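Local coordinates for protein (soluble lytic transglycosylase SLT70) (Escherichia coli, PDB 1QSA) that cleaves the glycosidic bonds between N-acetylmuramic acid and N-acetylglucosamine in bacterial peptidoglycan, with formation of a 1,6-anhydro bond in the N-acetylmuramic acid residue, at residues L37-E42 and R63-L68; R44-D49 and V56-F61; D48-Q53 and R72-R77. All blocks are in the same frame, centred on the assembly; numbering follows the deposited sequence.

Contact 1: L37-E42 and R63-L68; sequences LYPYLE and RANPTL
Tyr40 and Pro39, in the first turn of helix 38-48, pack against Leu68, and Pro39 also meets Asn65; Leu68 and Asn65 are the two ends of a type I turn. The Tyr40 side chain can be traced outward. Its CB meets nothing across the contact, but with CG anti to the carbonyl carbon (chi1 -75°) the ring turns one face to Leu68. Methyl CD1 of Leu68 lies 4.0 Å from Tyr40 CD2, then closes to 3.5 Å at CE2 of the same ring. The methyl stands 3.9 Å from the ring centroid and 27° off the normal, which defines a CH-pi contact displaced toward the CE2-CZ rim. At the tip, Tyr40 OH passes Leu68 CD1 and is hydrogen-bonded to Glu403. A valine here would probably leave Leu68 CD1 without its aromatic face and Glu403 without its phenolic mate.

Leu68 uses its other branch on Pro39: CD2 is 3.7 Å from Pro39 CB, so the leucine fork spans two consecutive residues. Asn65 crosses Pro39 at about a right angle, its OD1 3.5 Å from Pro39 CB. The amide end ND2 is hydrogen-bonded to Phe61 O and also donates to a water at 2.9 Å, which may pass a hydrogen bond on to Glu42 OE1, a link left uncertain by a second Glu42 conformer. No direct hydrogen bond joins the segments.

Tyr40 also touches Leu391, which like Glu403 belongs to the L-domain sequence family. Here the start of one helix packs on the turn that follows the next helix, within the alpha-superhelix, at a place where the N-terminal helices meet the L domain, consistent with closure of the ring-shaped molecule.

Contact 2: R44-D49 and V56-F61; sequences RQITDD and VTVTNF
The carbonyl oxygen of Ile46, whose side chain meets Thr57, Val58 and Phe61, takes two donors near the end of helix 38-48: the side-chain amide Gln53 NE2, and, weakly, Asp49 N at 3.3 Å. The helix and its successor form an antiparallel hairpin of the alpha-superhelix, as their directions show: the axes of 44-48 and 56-61 lie 155° apart and come no closer than 11.3 Å. At that spacing the backbones stay well separated, the nearest CA atoms being those of Ile46 and Val58, and side chains must fill the interval.

Ile46 does most of this. Its CG1 is anti to the carbonyl carbon (chi1 -67°) and the chain continues extended, which carries CD1 out to the Phe61 ring. There the methyl approaches obliquely. The other branch, CG2, makes a looser apolar contact with Val58 CG2 at 4.4 Å, while Ile46 CG1 comes to the same 4.4 Å from Thr57 CG2 at the margin. No hydrogen bond crosses between the two segments, so apolar packing accounts for their direct contact. Helix 69-84 packs beside the pair: Phe61 touches Ala71 and Leu74, and Val58 touches Phe78.

The distances from Ile46 CD1 fix where on Phe61 it settles. Ile46 CD1 rests at the root of the ring, 3.5 Å from Phe61 CG and 3.6 Å from Phe61 CB, nearer than to either Phe61 CD1 or Phe61 CD2.

Contact 3: D48-Q53 and R72-R77; sequences DDLMNQ and RTLQSR
A 3-10 turn, 50-52, passes beside helix 69-84 with the nearest CA atoms, Leu50 and Arg77, 9.4 Å apart, a gap that side chains bridge. In the alpha-superhelix this turn belongs to the connection between helices 38-48 and 55-64, and the contact packs that connection against the helix that follows the pair.

Leu50 points toward the helix and divides its two methyls between an apolar and a charged residue. CD1 lies 4.2 Å from Leu74 CD1, a methyl-to-methyl contact. CD2 approaches Arg77 obliquely, 3.9 Å from Arg77 CG and 3.6 Å from Arg77 NE. Arg77 lends its aliphatic stem to this because CG is anti to the backbone N (chi1 -179°) and the chain runs extended, which lays the stem from CG to NE obliquely across Leu50 CD2. Farther out, Arg77 NH1 makes a weak hydrogen bond to Tyr43 OH. Leu50 also touches Phe78, and Gln53 O of the same connection accepts a hydrogen bond from Arg85.

The turn is closed internally by Asn52, whose backbone N donates to Asp49 O at 3.0 Å. Its side chain returns to the same residue: ND2 donates to Asp49 OD1 at 2.9 Å with an N-H...O angle of 161°, meeting the oxygen on its syn side and 27° out of the carboxylate plane.

In the fold
From the N terminus, helix 38-48 begins at contact 1, whose partner is the end of helix 55-64 and the turn after it; contact 1 therefore closes a loop around the whole of contact 2, which joins the same two helices across their short connection. Contact 3 starts in that connection, sharing Asp48 and Asp49 with contact 2, and reaches into helix 69-84, so its loop crosses that of contact 1. Phe61 links all three: its CZ is 3.6 Å from Leu68 CD2 of contact 1, and its CD2 is 3.7 Å from Leu74 CD2 of contact 3. Together they tie three consecutive helices of the superhelix and their connections to one another.

Contact 1: L37-E42 and R63-L68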
loop_
_atom_site.group_PDB
_atom_site.type_symbol
_atom_site.label_atom_id
_atom_site.label_comp_id
_atom_site.label_asym_id
_atom_site.label_seq_id
_atom_site.Cartn_x
_atom_site.Cartn_y
_atom_site.Cartn_z
ATOM N N LEU A 37 -23.213 -21.162 0.340
ATOM C CA LEU A 37 -22.787 -20.374 1.495
ATOM C C LEU A 37 -23.164 -20.938 2.876
ATOM O O LEU A 37 -22.926 -20.286 3.897
ATOM C CB LEU A 37 -23.208 -18.907 1.355
ATOM C CG LEU A 37 -22.759 -18.210 0.056
ATOM C CD1 LEU A 37 -23.101 -16.726 0.128
ATOM C CD2 LEU A 37 -21.263 -18.374 -0.190
ATOM N N TYR A 38 -23.673 -22.168 2.926
ATOM C CA TYR A 38 -24.015 -22.782 4.215
ATOM C C TYR A 38 -22.821 -22.757 5.199
ATOM O O TYR A 38 -23.011 -22.471 6.375
ATOM C CB TYR A 38 -24.542 -24.206 4.016
ATOM C CG TYR A 38 -24.969 -24.853 5.304
ATOM C CD1 TYR A 38 -26.163 -24.486 5.937
ATOM C CD2 TYR A 38 -24.161 -25.802 5.911
ATOM C CE1 TYR A 38 -26.534 -25.060 7.163
ATOM C CE2 TYR A 38 -24.515 -26.381 7.129
ATOM C CZ TYR A 38 -25.694 -26.006 7.746
ATOM O OH TYR A 38 -26.004 -26.578 8.960
ATOM N N PRO A 39 -21.574 -22.999 4.727
ATOM C CA PRO A 39 -20.438 -22.964 5.672
ATOM C C PRO A 39 -20.314 -21.613 6.391
ATOM O O PRO A 39 -19.835 -21.560 7.527
ATOM C CB PRO A 39 -19.230 -23.240 4.772
ATOM C CG PRO A 39 -19.795 -24.152 3.726
ATOM C CD PRO A 39 -21.131 -23.488 3.407
ATOM N N TYR A 40 -20.709 -20.521 5.733
ATOM C CA TYR A 40 -20.675 -19.201 6.375
ATOM C C TYR A 40 -21.697 -19.127 7.513
ATOM O O TYR A 40 -21.461 -18.463 8.527
ATOM C CB TYR A 40 -20.888 -18.079 5.363
ATOM C CG TYR A 40 -19.677 -17.809 4.504
ATOM C CD1 TYR A 40 -18.696 -16.898 4.914
ATOM C CD2 TYR A 40 -19.507 -18.451 3.275
ATOM C CE1 TYR A 40 -17.580 -16.636 4.126
ATOM C CE2 TYR A 40 -18.382 -18.186 2.469
ATOM C CZ TYR A 40 -17.426 -17.279 2.911
ATOM O OH TYR A 40 -16.306 -17.025 2.157
ATOM N N LEU A 41 -22.844 -19.778 7.338
ATOM C CA LEU A 41 -23.871 -19.822 8.382
ATOM C C LEU A 41 -23.345 -20.652 9.568
ATOM O O LEU A 41 -23.574 -20.308 10.728
ATOM C CB LEU A 41 -25.157 -20.464 7.834
ATOM C CG LEU A 41 -25.911 -19.671 6.762
ATOM C CD1 LEU A 41 -27.103 -20.497 6.291
ATOM C CD2 LEU A 41 -26.363 -18.318 7.312
ATOM N N GLU A 42 -22.668 -21.758 9.277
ATOM C CA GLU A 42 -22.123 -22.603 10.331
ATOM C C GLU A 42 -21.071 -21.826 11.113
ATOM O O GLU A 42 -20.999 -21.921 12.341
ATOM C CB GLU A 42 -21.464 -23.843 9.737
ATOM C CG GLU A 42 -22.407 -24.819 9.100
ATOM C CD GLU A 42 -21.685 -26.040 8.581
ATOM O OE1 GLU A 42 -20.926 -25.915 7.599
ATOM O OE2 GLU A 42 -21.877 -27.130 9.158
ATOM N N ARG A 63 -11.483 -28.742 9.704
ATOM C CA ARG A 63 -11.055 -29.841 8.827
ATOM C C ARG A 63 -12.025 -30.070 7.663
ATOM O O ARG A 63 -11.608 -30.430 6.561
ATOM C CB ARG A 63 -10.867 -31.150 9.609
ATOM C CG ARG A 63 -10.043 -31.049 10.895
ATOM C CD ARG A 63 -8.885 -30.041 10.836
ATOM N NE ARG A 63 -8.946 -29.122 11.978
ATOM C CZ ARG A 63 -8.001 -28.245 12.316
ATOM N NH1 ARG A 63 -6.871 -28.152 11.612
ATOM N NH2 ARG A 63 -8.188 -27.456 13.376
ATOM N N ALA A 64 -13.306 -29.799 7.896
ATOM C CA ALA A 64 -14.334 -29.986 6.875
ATOM C C ALA A 64 -14.395 -28.865 5.848
ATOM O O ALA A 64 -15.005 -29.027 4.795
ATOM C CB ALA A 64 -15.698 -30.137 7.527
ATOM N N ASN A 65 -13.737 -27.747 6.134
ATOM C CA ASN A 65 -13.778 -26.584 5.253
ATOM C C ASN A 65 -12.381 -26.011 4.991
ATOM O O ASN A 65 -12.128 -24.829 5.249
ATOM C CB ASN A 65 -14.698 -25.530 5.889
ATOM C CG ASN A 65 -16.136 -26.014 6.019
ATOM O OD1 ASN A 65 -16.929 -25.876 5.085
ATOM N ND2 ASN A 65 -16.477 -26.597 7.170
ATOM N N PRO A 66 -11.486 -26.816 4.368
ATOM C CA PRO A 66 -10.110 -26.404 4.068
ATOM C C PRO A 66 -9.886 -25.155 3.219
ATOM O O PRO A 66 -8.861 -24.489 3.367
ATOM C CB PRO A 66 -9.506 -27.653 3.416
ATOM C CG PRO A 66 -10.671 -28.289 2.744
ATOM C CD PRO A 66 -11.780 -28.129 3.760
ATOM N N THR A 67 -10.829 -24.837 2.332
ATOM C CA THR A 67 -10.695 -23.665 1.477
ATOM C C THR A 67 -11.577 -22.471 1.864
ATOM O O THR A 67 -11.599 -21.455 1.168
ATOM C CB THR A 67 -10.940 -24.014 -0.013
ATOM O OG1 THR A 67 -12.288 -24.460 -0.187
ATOM C CG2 THR A 67 -9.960 -25.109 -0.477
ATOM N N LEU A 68 -12.285 -22.585 2.985
ATOM C CA LEU A 68 -13.151 -21.501 3.441
ATOM C C LEU A 68 -12.283 -20.483 4.203
ATOM O O LEU A 68 -11.738 -20.809 5.260
ATOM C CB LEU A 68 -14.229 -22.070 4.361
ATOM C CG LEU A 68 -15.242 -21.059 4.899
ATOM C CD1 LEU A 68 -16.128 -20.558 3.760
ATOM C CD2 LEU A 68 -16.089 -21.726 5.979
HETATM O O HOH W 1 -18.857 -28.071 7.980
#

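Contact 2: R44-D49 and V56-F61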
loop_
_atom_site.group_PDB
_atom_site.type_symbol
_atom_site.label_atom_id
_atom_site.label_comp_id
_atom_site.label_asym_id
_atom_site.label_seq_id
_atom_site.Cartn_x
_atom_site.Cartn_y
_atom_site.Cartn_z
ATOM N N ARG A 44 -20.945 -18.604 11.514
ATOM C CA ARG A 44 -21.651 -17.622 12.337
ATOM C C ARG A 44 -22.203 -18.294 13.598
ATOM O O ARG A 44 -22.095 -17.753 14.700
ATOM C CB ARG A 44 -22.777 -16.952 11.532
ATOM C CG ARG A 44 -23.395 -15.759 12.256
ATOM C CD ARG A 44 -24.441 -15.045 11.384
ATOM N NE ARG A 44 -25.131 -13.987 12.123
ATOM C CZ ARG A 44 -25.915 -13.051 11.586
ATOM N NH1 ARG A 44 -26.159 -13.006 10.284
ATOM N NH2 ARG A 44 -26.489 -12.160 12.377
ATOM N N GLN A 45 -22.771 -19.483 13.439
ATOM C CA GLN A 45 -23.329 -20.230 14.571
ATOM C C GLN A 45 -22.240 -20.597 15.590
ATOM O O GLN A 45 -22.406 -20.406 16.801
ATOM C CB GLN A 45 -23.990 -21.497 14.046
ATOM C CG GLN A 45 -24.706 -22.332 15.082
ATOM C CD GLN A 45 -25.458 -23.462 14.419
ATOM O OE1 GLN A 45 -24.861 -24.450 13.992
ATOM N NE2 GLN A 45 -26.767 -23.295 14.267
ATOM N N ILE A 46 -21.119 -21.109 15.097
ATOM C CA ILE A 46 -20.026 -21.508 15.985
ATOM C C ILE A 46 -19.463 -20.313 16.749
ATOM O O ILE A 46 -19.306 -20.365 17.976
ATOM C CB ILE A 46 -18.913 -22.214 15.185
ATOM C CG1 ILE A 46 -19.432 -23.549 14.653
ATOM C CG2 ILE A 46 -17.674 -22.435 16.046
ATOM C CD1 ILE A 46 -18.458 -24.230 13.695
ATOM N N THR A 47 -19.201 -19.226 16.032
ATOM C CA THR A 47 -18.640 -18.021 16.648
ATOM C C THR A 47 -19.584 -17.254 17.553
ATOM O O THR A 47 -19.133 -16.474 18.394
ATOM C CB THR A 47 -17.993 -17.067 15.621
ATOM O OG1 THR A 47 -18.924 -16.727 14.584
ATOM C CG2 THR A 47 -16.769 -17.723 15.009
ATOM N N ASP A 48 -20.887 -17.463 17.374
ATOM C CA ASP A 48 -21.894 -16.816 18.207
ATOM C C ASP A 48 -21.759 -17.246 19.672
ATOM O O ASP A 48 -22.167 -16.519 20.577
ATOM C CB ASP A 48 -23.302 -17.193 17.722
ATOM C CG ASP A 48 -23.919 -16.145 16.814
ATOM O OD1 ASP A 48 -23.229 -15.201 16.401
ATOM O OD2 ASP A 48 -25.122 -16.273 16.518
ATOM N N ASP A 49 -21.231 -18.442 19.892
ATOM C CA ASP A 49 -21.079 -18.967 21.244
ATOM C C ASP A 49 -19.664 -19.524 21.390
ATOM O O ASP A 49 -19.471 -20.555 22.029
ATOM C CB ASP A 49 -22.117 -20.086 21.459
ATOM C CG ASP A 49 -22.326 -20.435 22.930
ATOM O OD1 ASP A 49 -22.143 -19.544 23.789
ATOM O OD2 ASP A 49 -22.691 -21.600 23.218
ATOM N N VAL A 56 -13.453 -29.878 19.873
ATOM C CA VAL A 56 -13.808 -30.846 18.844
ATOM C C VAL A 56 -14.747 -30.259 17.779
ATOM O O VAL A 56 -14.603 -30.552 16.593
ATOM C CB VAL A 56 -14.392 -32.129 19.474
ATOM C CG1 VAL A 56 -15.829 -31.879 19.958
ATOM C CG2 VAL A 56 -14.258 -33.323 18.489
ATOM N N THR A 57 -15.659 -29.389 18.192
ATOM C CA THR A 57 -16.584 -28.769 17.251
ATOM C C THR A 57 -15.812 -27.874 16.286
ATOM O O THR A 57 -16.042 -27.893 15.073
ATOM C CB THR A 57 -17.654 -27.947 17.999
ATOM O OG1 THR A 57 -18.461 -28.833 18.779
ATOM C CG2 THR A 57 -18.540 -27.174 17.026
ATOM N N VAL A 58 -14.858 -27.126 16.827
ATOM C CA VAL A 58 -14.056 -26.214 16.015
ATOM C C VAL A 58 -13.141 -26.981 15.072
ATOM O O VAL A 58 -13.053 -26.666 13.883
ATOM C CB VAL A 58 -13.246 -25.237 16.908
ATOM C CG1 VAL A 58 -12.436 -24.267 16.042
ATOM C CG2 VAL A 58 -14.212 -24.449 17.809
ATOM N N THR A 59 -12.448 -27.981 15.611
ATOM C CA THR A 59 -11.563 -28.831 14.822
ATOM C C THR A 59 -12.331 -29.470 13.655
ATOM O O THR A 59 -11.845 -29.472 12.524
ATOM C CB THR A 59 -10.958 -29.943 15.711
ATOM O OG1 THR A 59 -10.110 -29.335 16.691
ATOM C CG2 THR A 59 -10.145 -30.946 14.888
ATOM N N ASN A 60 -13.518 -30.005 13.933
ATOM C CA ASN A 60 -14.324 -30.647 12.888
ATOM C C ASN A 60 -14.699 -29.660 11.787
ATOM O O ASN A 60 -14.595 -29.983 10.601
ATOM C CB ASN A 60 -15.580 -31.301 13.471
ATOM C CG ASN A 60 -15.265 -32.554 14.279
ATOM O OD1 ASN A 60 -14.151 -33.087 14.218
ATOM N ND2 ASN A 60 -16.243 -33.025 15.044
ATOM N N PHE A 61 -15.057 -28.439 12.177
ATOM C CA PHE A 61 -15.428 -27.422 11.200
ATOM C C PHE A 61 -14.238 -27.007 10.331
ATOM O O PHE A 61 -14.347 -26.894 9.110
ATOM C CB PHE A 61 -16.034 -26.190 11.889
ATOM C CG PHE A 61 -16.433 -25.108 10.929
ATOM C CD1 PHE A 61 -17.567 -25.256 10.130
ATOM C CD2 PHE A 61 -15.661 -23.947 10.791
ATOM C CE1 PHE A 61 -17.925 -24.270 9.208
ATOM C CE2 PHE A 61 -16.014 -22.964 9.873
ATOM C CZ PHE A 61 -17.154 -23.131 9.081
#

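Contact 3: D48-Q53 and R72-R77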
loop_
_atom_site.group_PDB
_atom_site.type_symbol
_atom_site.label_atom_id
_atom_site.label_comp_id
_atom_site.label_asym_id
_atom_site.label_seq_id
_atom_site.Cartn_x
_atom_site.Cartn_y
_atom_site.Cartn_z
ATOM N N ASP A 48 -20.887 -17.463 17.374
ATOM C CA ASP A 48 -21.894 -16.816 18.207
ATOM C C ASP A 48 -21.759 -17.246 19.672
ATOM O O ASP A 48 -22.167 -16.519 20.577
ATOM C CB ASP A 48 -23.302 -17.193 17.722
ATOM C CG ASP A 48 -23.919 -16.145 16.814
ATOM O OD1 ASP A 48 -23.229 -15.201 16.401
ATOM O OD2 ASP A 48 -25.122 -16.273 16.518
ATOM N N ASP A 49 -21.231 -18.442 19.892
ATOM C CA ASP A 49 -21.079 -18.967 21.244
ATOM C C ASP A 49 -19.664 -19.524 21.390
ATOM O O ASP A 49 -19.471 -20.555 22.029
ATOM C CB ASP A 49 -22.117 -20.086 21.459
ATOM C CG ASP A 49 -22.326 -20.435 22.930
ATOM O OD1 ASP A 49 -22.143 -19.544 23.789
ATOM O OD2 ASP A 49 -22.691 -21.600 23.218
ATOM N N LEU A 50 -18.674 -18.821 20.838
ATOM C CA LEU A 50 -17.295 -19.307 20.877
ATOM C C LEU A 50 -16.754 -19.584 22.284
ATOM O O LEU A 50 -15.985 -20.521 22.477
ATOM C CB LEU A 50 -16.351 -18.363 20.118
ATOM C CG LEU A 50 -15.065 -19.054 19.635
ATOM C CD1 LEU A 50 -15.394 -20.153 18.611
ATOM C CD2 LEU A 50 -14.080 -18.030 19.060
ATOM N N MET A 51 -17.194 -18.802 23.264
ATOM C CA MET A 51 -16.707 -18.997 24.638
ATOM C C MET A 51 -17.136 -20.322 25.272
ATOM O O MET A 51 -16.534 -20.764 26.246
ATOM C CB MET A 51 -17.121 -17.826 25.529
ATOM C CG MET A 51 -16.417 -16.519 25.199
ATOM S SD MET A 51 -16.862 -15.211 26.379
ATOM C CE MET A 51 -15.418 -14.198 26.312
ATOM N N ASN A 52 -18.150 -20.967 24.697
ATOM C CA ASN A 52 -18.654 -22.232 25.225
ATOM C C ASN A 52 -18.480 -23.406 24.269
ATOM O O ASN A 52 -18.978 -24.505 24.521
ATOM C CB ASN A 52 -20.127 -22.061 25.598
ATOM C CG ASN A 52 -20.319 -21.064 26.719
ATOM O OD1 ASN A 52 -19.686 -21.174 27.768
ATOM N ND2 ASN A 52 -21.167 -20.079 26.498
ATOM N N GLN A 53 -17.758 -23.184 23.177
ATOM C CA GLN A 53 -17.556 -24.249 22.209
ATOM C C GLN A 53 -16.456 -25.239 22.562
ATOM O O GLN A 53 -15.360 -24.843 22.974
ATOM C CB GLN A 53 -17.224 -23.670 20.827
ATOM C CG GLN A 53 -18.324 -22.881 20.183
ATOM C CD GLN A 53 -19.460 -23.748 19.694
ATOM O OE1 GLN A 53 -19.393 -24.984 19.748
ATOM N NE2 GLN A 53 -20.521 -23.108 19.216
ATOM N N ARG A 72 -10.158 -20.787 8.092
ATOM C CA ARG A 72 -8.722 -20.645 8.269
ATOM C C ARG A 72 -8.393 -19.638 9.362
ATOM O O ARG A 72 -7.519 -19.895 10.198
ATOM C CB ARG A 72 -8.031 -20.295 6.948
ATOM C CG ARG A 72 -8.286 -21.340 5.852
ATOM C CD ARG A 72 -7.614 -20.968 4.529
ATOM N NE ARG A 72 -6.501 -21.856 4.185
ATOM C CZ ARG A 72 -5.287 -21.812 4.738
ATOM N NH1 ARG A 72 -4.996 -20.921 5.682
ATOM N NH2 ARG A 72 -4.357 -22.668 4.342
ATOM N N THR A 73 -9.141 -18.543 9.417
ATOM C CA THR A 73 -8.916 -17.538 10.452
ATOM C C THR A 73 -9.418 -18.049 11.808
ATOM O O THR A 73 -8.900 -17.654 12.864
ATOM C CB THR A 73 -9.578 -16.180 10.127
ATOM O OG1 THR A 73 -10.994 -16.333 9.997
ATOM C CG2 THR A 73 -8.996 -15.585 8.845
ATOM N N LEU A 74 -10.416 -18.937 11.784
ATOM C CA LEU A 74 -10.967 -19.495 13.025
ATOM C C LEU A 74 -9.922 -20.271 13.838
ATOM O O LEU A 74 -10.015 -20.343 15.071
ATOM C CB LEU A 74 -12.182 -20.387 12.731
ATOM C CG LEU A 74 -12.926 -20.980 13.940
ATOM C CD1 LEU A 74 -13.434 -19.869 14.865
ATOM C CD2 LEU A 74 -14.087 -21.860 13.466
ATOM N N GLN A 75 -8.926 -20.835 13.157
ATOM C CA GLN A 75 -7.857 -21.590 13.819
ATOM C C GLN A 75 -7.113 -20.682 14.820
ATOM O O GLN A 75 -6.947 -21.025 16.003
ATOM C CB GLN A 75 -6.887 -22.131 12.772
ATOM C CG GLN A 75 -5.832 -23.070 13.319
ATOM C CD GLN A 75 -6.413 -24.366 13.867
ATOM O OE1 GLN A 75 -7.589 -24.680 13.658
ATOM N NE2 GLN A 75 -5.591 -25.117 14.586
ATOM N N SER A 76 -6.671 -19.518 14.344
ATOM C CA SER A 76 -5.990 -18.561 15.216
ATOM C C SER A 76 -6.951 -17.931 16.227
ATOM O O SER A 76 -6.577 -17.730 17.380
ATOM C CB SER A 76 -5.283 -17.465 14.399
ATOM O OG SER A 76 -4.122 -17.966 13.766
ATOM N N ARG A 77 -8.196 -17.658 15.817
ATOM C CA ARG A 77 -9.189 -17.074 16.717
ATOM C C ARG A 77 -9.503 -18.020 17.893
ATOM O O ARG A 77 -9.576 -17.587 19.054
ATOM C CB ARG A 77 -10.469 -16.747 15.953
ATOM C CG ARG A 77 -11.557 -16.117 16.809
ATOM C CD ARG A 77 -12.766 -15.728 15.960
ATOM N NE ARG A 77 -13.867 -15.243 16.790
ATOM C CZ ARG A 77 -15.009 -14.743 16.316
ATOM N NH1 ARG A 77 -15.219 -14.664 15.005
ATOM N NH2 ARG A 77 -15.954 -14.331 17.158
#